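Agenet domain-containing protein (Arabidopsis thaliana, PDB 6IE4) probably reads lysine-methylated histone H3 tails, binding them through its paired, Tudor-like Agenet domains. Local coordinates at residues E98-F103 against F122-R127. Sequence-based numbering, arbitrary orientation.
Sequences EEVDAF and FSVFFR
Val100 and Ala102 on one strand meet Val124 and Phe126 on the other through apolar contacts between buried side chains; no hydrogen bond joins the segments. The strands are not sheet neighbours: the closest CA atoms, those of Ala102 and Val124, are 8.2 Å apart, and strand 107-117 pairs antiparallel with both.

The Phe126 side chain makes its contact with the far end of the ring. Its CB lies far from 98-103, and with CG anti to the carbonyl carbon (chi1 -56°) the ring is carried over so that its distal end borders Ala102. CG, CD1 and CD2 stop short of the other strand. CE1 remains 5.2 Å from Ala102 CB, whereas CE2 comes to 4.5 Å from that methyl. CZ completes the approach, 4.1 Å from Ala102 CB, which sits at the ring edge near its plane. The same CZ is 3.5 Å from Val124 CG1, so these two side chains pack together.

Val124 extends CG1 anti to its own nitrogen (chi1 175°), and this methyl meets Val100 CG2 at 4.2 Å, the side chains slanted to one another. Phe135 of strand 131-136 touches Ala102, Val124 and Phe126, while Val113 adjoins Val100. Beyond these side chains, Glu99 OE2 and Arg127 NH2 are 4.6 Å apart, too distant for a salt bridge.

Phe126 also packs on a modified side chain of the bound peptide, consistent with a methyllysine pocket bordering this core. Such packing across the inside of a curled antiparallel sheet, between two strands flanking 107-117, is consistent with the SH3-like barrel of Agenet domains.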
ATOM      1  N   GLU A  98     -17.168  -1.552  -4.646  1.00 30.15           N
ATOM      2  CA  GLU A  98     -15.937  -2.322  -4.602  1.00 32.14           C
ATOM      3  C   GLU A  98     -14.901  -1.671  -3.689  1.00 33.86           C
ATOM      4  O   GLU A  98     -14.672  -0.462  -3.737  1.00 34.13           O
ATOM      5  CB  GLU A  98     -15.369  -2.496  -6.008  1.00 33.71           C
ATOM      6  CG  GLU A  98     -14.419  -3.678  -6.097  1.00 37.58           C
ATOM      7  CD  GLU A  98     -14.397  -4.343  -7.462  1.00 44.58           C
ATOM      8  OE1 GLU A  98     -15.073  -3.858  -8.415  1.00 39.14           O
ATOM      9  OE2 GLU A  98     -13.697  -5.378  -7.560  1.00 50.76           O
ATOM     10  N   GLU A  99     -14.249  -2.483  -2.866  1.00 34.53           N
ATOM     11  CA  GLU A  99     -13.069  -1.996  -2.179  1.00 33.66           C
ATOM     12  C   GLU A  99     -11.866  -2.096  -3.087  1.00 33.36           C
ATOM     13  O   GLU A  99     -11.667  -3.097  -3.776  1.00 31.43           O
ATOM     14  CB  GLU A  99     -12.797  -2.761  -0.893  1.00 39.92           C
ATOM     15  CG  GLU A  99     -13.709  -2.256   0.130  1.00 47.40           C
ATOM     16  CD  GLU A  99     -13.167  -1.048   0.860  1.00 55.02           C
ATOM     17  OE1 GLU A  99     -11.920  -0.925   0.929  1.00 52.83           O
ATOM     18  OE2 GLU A  99     -13.993  -0.188   1.282  1.00 52.05           O
ATOM     19  N   VAL A 100     -11.037  -1.061  -3.033  1.00 33.89           N
ATOM     20  CA  VAL A 100      -9.925  -0.878  -3.943  1.00 25.52           C
ATOM     21  C   VAL A 100      -8.802  -0.242  -3.149  1.00 25.31           C
ATOM     22  O   VAL A 100      -8.988   0.225  -2.027  1.00 27.18           O
ATOM     23  CB  VAL A 100     -10.273   0.025  -5.144  1.00 27.02           C
ATOM     24  CG1 VAL A 100     -11.398  -0.558  -6.001  1.00 27.95           C
ATOM     25  CG2 VAL A 100     -10.653   1.400  -4.626  1.00 27.50           C
ATOM     26  N   ASP A 101      -7.629  -0.240  -3.745  1.00 26.28           N
ATOM     27  CA  ASP A 101      -6.484   0.503  -3.263  1.00 27.13           C
ATOM     28  C   ASP A 101      -6.136   1.419  -4.413  1.00 27.09           C
ATOM     29  O   ASP A 101      -6.086   0.967  -5.560  1.00 29.16           O
ATOM     30  CB  ASP A 101      -5.271  -0.374  -2.918  1.00 28.42           C
ATOM     31  CG  ASP A 101      -5.420  -1.136  -1.622  1.00 28.62           C
ATOM     32  OD1 ASP A 101      -6.253  -0.771  -0.760  1.00 28.25           O
ATOM     33  OD2 ASP A 101      -4.648  -2.098  -1.460  1.00 31.56           O
ATOM     34  N   ALA A 102      -5.984   2.697  -4.130  1.00 24.91           N
ATOM     35  CA  ALA A 102      -5.514   3.628  -5.135  1.00 26.63           C
ATOM     36  C   ALA A 102      -4.046   3.914  -4.882  1.00 26.31           C
ATOM     37  O   ALA A 102      -3.603   3.929  -3.732  1.00 23.46           O
ATOM     38  CB  ALA A 102      -6.336   4.922  -5.107  1.00 25.02           C
ATOM     39  N   PHE A 103      -3.294   4.157  -5.966  1.00 27.71           N
ATOM     40  CA  PHE A 103      -1.888   4.535  -5.861  1.00 25.49           C
ATOM     41  C   PHE A 103      -1.810   6.050  -5.732  1.00 26.70           C
ATOM     42  O   PHE A 103      -2.039   6.777  -6.701  1.00 29.01           O
ATOM     43  CB  PHE A 103      -1.085   4.070  -7.070  1.00 23.72           C
ATOM     44  CG  PHE A 103       0.409   4.003  -6.822  1.00 28.63           C
ATOM     45  CD1 PHE A 103       0.942   3.111  -5.894  1.00 30.61           C
ATOM     46  CD2 PHE A 103       1.275   4.873  -7.469  1.00 26.97           C
ATOM     47  CE1 PHE A 103       2.300   3.047  -5.663  1.00 26.19           C
ATOM     48  CE2 PHE A 103       2.629   4.817  -7.240  1.00 23.59           C
ATOM     49  CZ  PHE A 103       3.143   3.904  -6.331  1.00 27.92           C
ATOM     50  N   PHE A 122     -12.840   6.568 -12.035  1.00 30.61           N
ATOM     51  CA  PHE A 122     -13.596   6.243 -10.843  1.00 27.93           C
ATOM     52  C   PHE A 122     -13.363   7.335  -9.823  1.00 27.34           C
ATOM     53  O   PHE A 122     -12.350   8.043  -9.862  1.00 26.06           O
ATOM     54  CB  PHE A 122     -13.173   4.877 -10.269  1.00 30.85           C
ATOM     55  CG  PHE A 122     -13.129   3.787 -11.302  1.00 28.99           C
ATOM     56  CD1 PHE A 122     -12.007   3.608 -12.085  1.00 29.80           C
ATOM     57  CD2 PHE A 122     -14.229   2.980 -11.524  1.00 29.07           C
ATOM     58  CE1 PHE A 122     -11.977   2.633 -13.051  1.00 30.52           C
ATOM     59  CE2 PHE A 122     -14.198   2.006 -12.479  1.00 29.38           C
ATOM     60  CZ  PHE A 122     -13.071   1.835 -13.250  1.00 27.94           C
ATOM     61  N   SER A 123     -14.286   7.430  -8.879  1.00 27.05           N
ATOM     62  CA  SER A 123     -14.168   8.372  -7.782  1.00 27.37           C
ATOM     63  C   SER A 123     -14.287   7.572  -6.501  1.00 26.89           C
ATOM     64  O   SER A 123     -15.214   6.769  -6.350  1.00 28.14           O
ATOM     65  CB  SER A 123     -15.259   9.478  -7.854  1.00 28.93           C
ATOM     66  OG  SER A 123     -15.226  10.342  -6.730  1.00 25.31           O
ATOM     67  N   VAL A 124     -13.385   7.836  -5.559  1.00 26.58           N
ATOM     68  CA  VAL A 124     -13.034   6.885  -4.513  1.00 26.61           C
ATOM     69  C   VAL A 124     -13.093   7.609  -3.176  1.00 27.23           C
ATOM     70  O   VAL A 124     -12.468   8.661  -3.018  1.00 33.57           O
ATOM     71  CB  VAL A 124     -11.625   6.293  -4.732  1.00 27.27           C
ATOM     72  CG1 VAL A 124     -11.235   5.399  -3.558  1.00 24.59           C
ATOM     73  CG2 VAL A 124     -11.528   5.528  -6.051  1.00 24.77           C
ATOM     74  N   PHE A 125     -13.859   7.070  -2.226  1.00 25.60           N
ATOM     75  CA  PHE A 125     -14.021   7.671  -0.903  1.00 28.37           C
ATOM     76  C   PHE A 125     -13.090   7.029   0.119  1.00 26.51           C
ATOM     77  O   PHE A 125     -13.132   5.815   0.319  1.00 30.98           O
ATOM     78  CB  PHE A 125     -15.465   7.576  -0.409  1.00 27.97           C
ATOM     79  CG  PHE A 125     -15.633   8.080   0.992  1.00 31.97           C
ATOM     80  CD1 PHE A 125     -15.451   9.430   1.267  1.00 30.68           C
ATOM     81  CD2 PHE A 125     -15.987   7.224   2.028  1.00 31.71           C
ATOM     82  CE1 PHE A 125     -15.586   9.919   2.538  1.00 29.03           C
ATOM     83  CE2 PHE A 125     -16.137   7.709   3.310  1.00 30.77           C
ATOM     84  CZ  PHE A 125     -15.932   9.067   3.559  1.00 36.82           C
ATOM     85  N   PHE A 126     -12.258   7.847   0.764  1.00 27.84           N
ATOM     86  CA  PHE A 126     -11.365   7.417   1.837  1.00 25.75           C
ATOM     87  C   PHE A 126     -11.911   7.830   3.205  1.00 31.14           C
ATOM     88  O   PHE A 126     -12.066   9.022   3.480  1.00 28.25           O
ATOM     89  CB  PHE A 126      -9.959   7.986   1.617  1.00 25.10           C
ATOM     90  CG  PHE A 126      -9.371   7.628   0.278  1.00 24.71           C
ATOM     91  CD1 PHE A 126      -9.661   8.387  -0.849  1.00 24.94           C
ATOM     92  CD2 PHE A 126      -8.581   6.511   0.132  1.00 23.59           C
ATOM     93  CE1 PHE A 126      -9.147   8.047  -2.080  1.00 25.52           C
ATOM     94  CE2 PHE A 126      -8.066   6.158  -1.102  1.00 23.56           C
ATOM     95  CZ  PHE A 126      -8.342   6.918  -2.206  1.00 24.45           C
ATOM     96  N   ARG A 127     -12.103   6.843   4.098  1.00 39.88           N
ATOM     97  CA  ARG A 127     -12.841   7.082   5.336  1.00 34.49           C
ATOM     98  C   ARG A 127     -11.965   7.698   6.407  1.00 38.75           C
ATOM     99  O   ARG A 127     -12.424   8.572   7.146  1.00 43.25           O
ATOM    100  CB  ARG A 127     -13.396   5.782   5.899  1.00 36.86           C
ATOM    101  CG  ARG A 127     -14.406   5.094   5.050  1.00 44.93           C
ATOM    102  CD  ARG A 127     -15.174   4.157   5.924  1.00 46.19           C
ATOM    103  NE  ARG A 127     -15.688   3.011   5.193  1.00 57.97           N
ATOM    104  CZ  ARG A 127     -16.023   1.863   5.778  1.00 55.29           C
ATOM    105  NH1 ARG A 127     -15.906   1.736   7.104  1.00 41.53           N
ATOM    106  NH2 ARG A 127     -16.491   0.858   5.042  1.00 49.84           N
TER